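Local coordinates for protein PA0821 (Pseudomonas aeruginosa, PDB 7DRG) that probably acts as a type VI secretion immunity protein (antitoxin), neutralising a putative VRR-NUC domain-containing nuclease effector, at residues B[271-277]-B[349-353]; B[286-292]-B[341-345]. All blocks are in the same frame, centred on the assembly; numbering follows the deposited sequence.

Contact 1: B[271-277]-B[349-353]; sequences QAGAYPY and EPYLD
Leu352 (chi1 m, chi2 t) lays its CD2 methyl against the backbone just past strand 267-272, 3.5 Å from Gly273 O and 3.7 Å from Ala274 CA. In this probable immunity protein of the TsiV family the loop leaving strand 267-272, which lies between strands 233-237 and 259-264 of the antiparallel sheet, meets the extended tail that follows helix 338-348. Gln271 and Ala272 are still strand; Gly273 (phi/psi 101/170) then turns the chain, and a side chain there would jam against the preceding carbonyl. Ala274 lies nearest the tail, its CA 5.3 Å from that of Leu352, and its CB is 4.1 Å from Pro350 CB. Glu349 is extended, and 350-352 follow in polyproline-II-like conformation. The extended Gln271 side chain (chi1 t, chi2 t) runs alongside the turn, so that NE2 donates to Gly273 O (3.0 Å); its OE1 pairs with Tyr262 and NE2 also with Asn356. The hydroxyls of two tyrosines come to Glu349, one directly, one through water. Tyr277 (chi1 m) donates from OH to Glu349 OE1 at 2.6 Å, the carboxylate lying at the ring edge, while Tyr275 (chi1 p) puts CE2 3.8 Å from Pro350 CG. One water joins Tyr275 OH (2.6 Å) to Glu349 OE1 (2.8 Å). A second accepts from Ala274 N at 2.9 Å and donates to Tyr277 OH at 2.8 Å and to Pro350 O at 2.7 Å.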
loop_
_atom_site.group_PDB
_atom_site.type_symbol
_atom_site.label_atom_id
_atom_site.label_comp_id
_atom_site.label_asym_id
_atom_site.label_seq_id
_atom_site.Cartn_x
_atom_site.Cartn_y
_atom_site.Cartn_z
ATOM N N GLN B 271 -6.182 -28.244 -1.647
ATOM C CA GLN B 271 -7.132 -27.152 -1.476
ATOM C C GLN B 271 -7.026 -26.658 -0.039
ATOM O O GLN B 271 -7.265 -27.424 0.900
ATOM C CB GLN B 271 -8.560 -27.606 -1.794
ATOM C CG GLN B 271 -9.622 -26.549 -1.472
ATOM C CD GLN B 271 -11.041 -27.018 -1.770
ATOM O OE1 GLN B 271 -11.248 -28.004 -2.485
ATOM N NE2 GLN B 271 -12.025 -26.303 -1.237
ATOM N N ALA B 272 -6.651 -25.393 0.131
ATOM C CA ALA B 272 -6.437 -24.818 1.460
ATOM C C ALA B 272 -7.638 -23.953 1.821
ATOM O O ALA B 272 -7.646 -22.748 1.582
ATOM C CB ALA B 272 -5.144 -24.006 1.493
ATOM N N GLY B 273 -8.645 -24.562 2.441
ATOM C CA GLY B 273 -9.786 -23.817 2.930
ATOM C C GLY B 273 -11.001 -23.918 2.021
ATOM O O GLY B 273 -10.944 -24.401 0.888
ATOM N N ALA B 274 -12.124 -23.417 2.554
ATOM C CA ALA B 274 -13.429 -23.559 1.913
ATOM C C ALA B 274 -13.591 -22.651 0.708
ATOM O O ALA B 274 -14.495 -22.869 -0.104
ATOM C CB ALA B 274 -14.540 -23.263 2.929
ATOM N N TYR B 275 -12.750 -21.630 0.591
ATOM C CA TYR B 275 -12.779 -20.685 -0.515
ATOM C C TYR B 275 -11.431 -19.988 -0.561
ATOM O O TYR B 275 -10.667 -20.055 0.408
ATOM C CB TYR B 275 -13.916 -19.659 -0.347
ATOM C CG TYR B 275 -14.122 -19.160 1.068
ATOM C CD1 TYR B 275 -13.178 -18.359 1.697
ATOM C CD2 TYR B 275 -15.279 -19.478 1.763
ATOM C CE1 TYR B 275 -13.375 -17.901 2.992
ATOM C CE2 TYR B 275 -15.487 -19.027 3.047
ATOM C CZ TYR B 275 -14.535 -18.241 3.658
ATOM O OH TYR B 275 -14.756 -17.800 4.941
ATOM N N PRO B 276 -11.094 -19.326 -1.668
ATOM C CA PRO B 276 -9.833 -18.576 -1.694
ATOM C C PRO B 276 -9.865 -17.402 -0.728
ATOM O O PRO B 276 -10.912 -16.794 -0.489
ATOM C CB PRO B 276 -9.720 -18.107 -3.151
ATOM C CG PRO B 276 -11.119 -18.118 -3.675
ATOM C CD PRO B 276 -11.780 -19.289 -2.971
ATOM N N TYR B 277 -8.690 -17.082 -0.176
ATOM C CA TYR B 277 -8.538 -16.060 0.858
ATOM C C TYR B 277 -7.690 -14.906 0.345
ATOM O O TYR B 277 -6.564 -15.119 -0.121
ATOM C CB TYR B 277 -7.872 -16.626 2.117
ATOM C CG TYR B 277 -8.763 -17.456 3.011
ATOM C CD1 TYR B 277 -9.104 -18.758 2.672
ATOM C CD2 TYR B 277 -9.230 -16.950 4.221
ATOM C CE1 TYR B 277 -9.913 -19.521 3.499
ATOM C CE2 TYR B 277 -10.032 -17.706 5.053
ATOM C CZ TYR B 277 -10.374 -18.994 4.684
ATOM O OH TYR B 277 -11.176 -19.764 5.505
ATOM N N GLU B 349 -12.754 -20.451 10.845
ATOM C CA GLU B 349 -12.834 -20.647 9.408
ATOM C C GLU B 349 -13.845 -21.724 9.044
ATOM O O GLU B 349 -13.929 -22.755 9.724
ATOM C CB GLU B 349 -11.465 -21.021 8.828
ATOM C CG GLU B 349 -10.377 -19.995 9.119
ATOM C CD GLU B 349 -10.773 -18.577 8.724
ATOM O OE1 GLU B 349 -11.518 -18.406 7.734
ATOM O OE2 GLU B 349 -10.348 -17.628 9.417
ATOM N N PRO B 350 -14.615 -21.515 7.976
ATOM C CA PRO B 350 -15.614 -22.514 7.576
ATOM C C PRO B 350 -14.965 -23.828 7.168
ATOM O O PRO B 350 -13.873 -23.858 6.597
ATOM C CB PRO B 350 -16.324 -21.849 6.389
ATOM C CG PRO B 350 -16.068 -20.380 6.562
ATOM C CD PRO B 350 -14.709 -20.278 7.183
ATOM N N TYR B 351 -15.665 -24.922 7.463
ATOM C CA TYR B 351 -15.196 -26.266 7.164
ATOM C C TYR B 351 -15.500 -26.652 5.716
ATOM O O TYR B 351 -16.428 -26.139 5.086
ATOM C CB TYR B 351 -15.868 -27.291 8.083
ATOM C CG TYR B 351 -15.318 -27.385 9.493
ATOM C CD1 TYR B 351 -15.152 -26.258 10.282
ATOM C CD2 TYR B 351 -14.997 -28.622 10.041
ATOM C CE1 TYR B 351 -14.659 -26.359 11.579
ATOM C CE2 TYR B 351 -14.509 -28.732 11.329
ATOM C CZ TYR B 351 -14.337 -27.600 12.088
ATOM O OH TYR B 351 -13.850 -27.719 13.368
ATOM N N LEU B 352 -14.721 -27.602 5.208
ATOM C CA LEU B 352 -15.009 -28.184 3.902
ATOM C C LEU B 352 -16.269 -29.037 3.962
ATOM O O LEU B 352 -16.518 -29.740 4.948
ATOM C CB LEU B 352 -13.840 -29.041 3.429
ATOM C CG LEU B 352 -12.487 -28.358 3.308
ATOM C CD1 LEU B 352 -11.462 -29.370 2.835
ATOM C CD2 LEU B 352 -12.579 -27.169 2.358
ATOM N N ASP B 353 -17.062 -28.987 2.896
ATOM C CA ASP B 353 -18.241 -29.840 2.793
ATOM C C ASP B 353 -18.526 -30.102 1.317
ATOM O O ASP B 353 -17.729 -29.757 0.437
ATOM C CB ASP B 353 -19.433 -29.218 3.541
ATOM C CG ASP B 353 -19.834 -27.851 3.009
ATOM O OD1 ASP B 353 -19.630 -27.561 1.814
ATOM O OD2 ASP B 353 -20.371 -27.050 3.805
HETATM O O HOH W 1 -11.906 -22.480 5.265
HETATM O O HOH W 2 -13.124 -16.458 6.518
#

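Contact 2: B[286-292]-B[341-345]; sequences RPAPYVL and WCDKL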
loop_
_atom_site.group_PDB
_atom_site.type_symbol
_atom_site.label_atom_id
_atom_site.label_comp_id
_atom_site.label_asym_id
_atom_site.label_seq_id
_atom_site.Cartn_x
_atom_site.Cartn_y
_atom_site.Cartn_z
ATOM N N ARG B 286 -2.597 -12.501 7.423
ATOM C CA ARG B 286 -2.263 -13.749 6.731
ATOM C C ARG B 286 -3.393 -14.766 6.889
ATOM O O ARG B 286 -3.811 -15.043 8.021
ATOM C CB ARG B 286 -0.964 -14.327 7.278
ATOM C CG ARG B 286 0.225 -13.387 7.122
ATOM C CD ARG B 286 1.428 -13.789 7.994
ATOM N NE ARG B 286 1.191 -13.535 9.418
ATOM C CZ ARG B 286 2.146 -13.572 10.349
ATOM N NH1 ARG B 286 3.399 -13.848 10.000
ATOM N NH2 ARG B 286 1.860 -13.330 11.628
ATOM N N PRO B 287 -3.892 -15.355 5.796
ATOM C CA PRO B 287 -4.968 -16.356 5.917
ATOM C C PRO B 287 -4.484 -17.607 6.639
ATOM O O PRO B 287 -3.458 -18.187 6.275
ATOM C CB PRO B 287 -5.337 -16.667 4.460
ATOM C CG PRO B 287 -4.762 -15.540 3.652
ATOM C CD PRO B 287 -3.540 -15.085 4.390
ATOM N N ALA B 288 -5.241 -18.032 7.655
ATOM C CA ALA B 288 -4.837 -19.200 8.434
ATOM C C ALA B 288 -4.612 -20.454 7.592
ATOM O O ALA B 288 -3.601 -21.144 7.824
ATOM C CB ALA B 288 -5.865 -19.475 9.544
ATOM N N PRO B 289 -5.470 -20.821 6.632
ATOM C CA PRO B 289 -5.173 -22.046 5.872
ATOM C C PRO B 289 -3.894 -21.924 5.057
ATOM O O PRO B 289 -3.144 -22.901 4.936
ATOM C CB PRO B 289 -6.420 -22.234 4.990
ATOM C CG PRO B 289 -7.489 -21.416 5.645
ATOM C CD PRO B 289 -6.774 -20.246 6.248
ATOM N N TYR B 290 -3.599 -20.739 4.519
ATOM C CA TYR B 290 -2.372 -20.582 3.743
ATOM C C TYR B 290 -1.143 -20.620 4.641
ATOM O O TYR B 290 -0.092 -21.125 4.235
ATOM C CB TYR B 290 -2.380 -19.271 2.960
ATOM C CG TYR B 290 -3.445 -19.082 1.889
ATOM C CD1 TYR B 290 -4.580 -19.886 1.817
ATOM C CD2 TYR B 290 -3.299 -18.069 0.937
ATOM C CE1 TYR B 290 -5.547 -19.678 0.835
ATOM C CE2 TYR B 290 -4.249 -17.859 -0.039
ATOM C CZ TYR B 290 -5.369 -18.663 -0.090
ATOM O OH TYR B 290 -6.312 -18.446 -1.077
ATOM N N VAL B 291 -1.241 -20.054 5.851
ATOM C CA VAL B 291 -0.113 -20.093 6.781
ATOM C C VAL B 291 0.269 -21.534 7.090
ATOM O O VAL B 291 1.452 -21.902 7.104
ATOM C CB VAL B 291 -0.454 -19.319 8.067
ATOM C CG1 VAL B 291 0.533 -19.667 9.194
ATOM C CG2 VAL B 291 -0.477 -17.838 7.798
ATOM N N LEU B 292 -0.732 -22.375 7.349
ATOM C CA LEU B 292 -0.448 -23.760 7.696
ATOM C C LEU B 292 0.138 -24.524 6.510
ATOM O O LEU B 292 1.086 -25.302 6.672
ATOM C CB LEU B 292 -1.715 -24.434 8.217
ATOM C CG LEU B 292 -2.217 -23.911 9.565
ATOM C CD1 LEU B 292 -3.568 -24.523 9.887
ATOM C CD2 LEU B 292 -1.209 -24.193 10.680
ATOM N N TRP B 341 -2.223 -21.140 15.262
ATOM C CA TRP B 341 -2.829 -21.064 13.933
ATOM C C TRP B 341 -3.792 -22.224 13.698
ATOM O O TRP B 341 -4.823 -22.053 13.035
ATOM C CB TRP B 341 -1.740 -21.024 12.856
ATOM C CG TRP B 341 -1.086 -19.675 12.736
ATOM C CD1 TRP B 341 0.110 -19.288 13.271
ATOM C CD2 TRP B 341 -1.607 -18.532 12.046
ATOM N NE1 TRP B 341 0.368 -17.972 12.953
ATOM C CE2 TRP B 341 -0.670 -17.488 12.200
ATOM C CE3 TRP B 341 -2.772 -18.291 11.311
ATOM C CZ2 TRP B 341 -0.862 -16.228 11.647
ATOM C CZ3 TRP B 341 -2.962 -17.039 10.760
ATOM C CH2 TRP B 341 -2.011 -16.019 10.931
ATOM N N CYS B 342 -3.476 -23.410 14.235
ATOM C CA CYS B 342 -4.414 -24.530 14.186
ATOM C C CYS B 342 -5.709 -24.200 14.916
ATOM O O CYS B 342 -6.797 -24.586 14.470
ATOM C CB CYS B 342 -3.785 -25.782 14.803
ATOM S SG CYS B 342 -2.241 -26.322 14.036
ATOM N N ASP B 343 -5.606 -23.521 16.063
ATOM C CA ASP B 343 -6.804 -23.147 16.810
ATOM C C ASP B 343 -7.618 -22.106 16.055
ATOM O O ASP B 343 -8.854 -22.163 16.042
ATOM C CB ASP B 343 -6.428 -22.611 18.193
ATOM C CG ASP B 343 -5.953 -23.699 19.148
ATOM O OD1 ASP B 343 -6.370 -24.866 19.001
ATOM O OD2 ASP B 343 -5.168 -23.369 20.064
ATOM N N LYS B 344 -6.941 -21.148 15.417
ATOM C CA LYS B 344 -7.649 -20.123 14.661
ATOM C C LYS B 344 -8.393 -20.736 13.480
ATOM O O LYS B 344 -9.526 -20.340 13.175
ATOM C CB LYS B 344 -6.663 -19.050 14.191
ATOM C CG LYS B 344 -7.332 -17.762 13.752
ATOM C CD LYS B 344 -6.558 -16.524 14.194
ATOM C CE LYS B 344 -5.277 -16.344 13.402
ATOM N NZ LYS B 344 -5.007 -14.903 13.136
ATOM N N LEU B 345 -7.770 -21.712 12.813
ATOM C CA LEU B 345 -8.427 -22.441 11.735
ATOM C C LEU B 345 -9.764 -23.019 12.188
ATOM O O LEU B 345 -10.803 -22.783 11.563
ATOM C CB LEU B 345 -7.500 -23.555 11.236
ATOM C CG LEU B 345 -7.913 -24.398 10.028
ATOM C CD1 LEU B 345 -7.654 -23.644 8.734
ATOM C CD2 LEU B 345 -7.189 -25.740 10.019
HETATM O O HOH W 3 -5.299 -14.418 10.221
#
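Apolar contacts dominate where the start of helix 288-297 lies against helix 338-348. Trp341 (chi1 m) reaches across to the first turn of the facing helix: its CE3 is 3.8 Å from Ala288 CB and 3.7 Å from Ala288 CA, and its CB is 3.9 Å from Leu292 CD2. One turn further on, Leu345 places CD1 3.8 Å from Pro289 CG and CD2 3.8 Å from Leu292 CD1. Leu292 thus touches both Trp341 and Leu345, and its CD2 also lies 4.1 Å from Cys342 SG. Phe259 of strand 259-264 packs against Pro289, Leu292 and Leu345, so the sheet closes one flank of the pair.

The aromatic part is a CH-pi contact. Val291 CG1 sits over the five-membered ring of Trp341, 3.8 Å from its centroid and 11° off the normal.

The arrangement is an obliquely crossed antiparallel helix pair: the axes of segments 288-292 and 341-345 approach to 9.4 Å, with 144° between their directions. The backbones are nearest at Ala288, whose CA is 5.9 Å from that of Leu345. Pro287 occupies the N-cap position of the first helix, and its O accepts from Val291 N at 2.9 Å.

The polar contacts gather round Arg286 and Lys344. Arg286 O, in van der Waals contact at the indole edge 3.5 Å from Trp341 CZ3, receives a hydrogen bond from a water at 2.7 Å; that water accepts from Lys344 NZ at 3.0 Å. Lys344 also forms a salt bridge with Asp281, while the Arg286 guanidinium, with NH2 4.0 Å from Trp341 CZ2, is paired with Asp284.

The two contacts lie on the same side of the chain's centre, their centres about 11 Å apart. Along the chain contact 2 is nested inside the loop closed by contact 1: strand 267-272 leads into helix 288-297, and helix 338-348 runs straight into the tail 349-353. Both contacts therefore join the same two regions, the strand and helix of one with the helix and tail of the other. They also touch directly: Tyr277 N lies 2.9 Å from Tyr290 OH, a probable hydrogen bond, and Tyr277 CB is 3.5 Å from Pro287 CB. Together they place helix 338-348 and the residues after it beside strand 267-272 and helix 288-297.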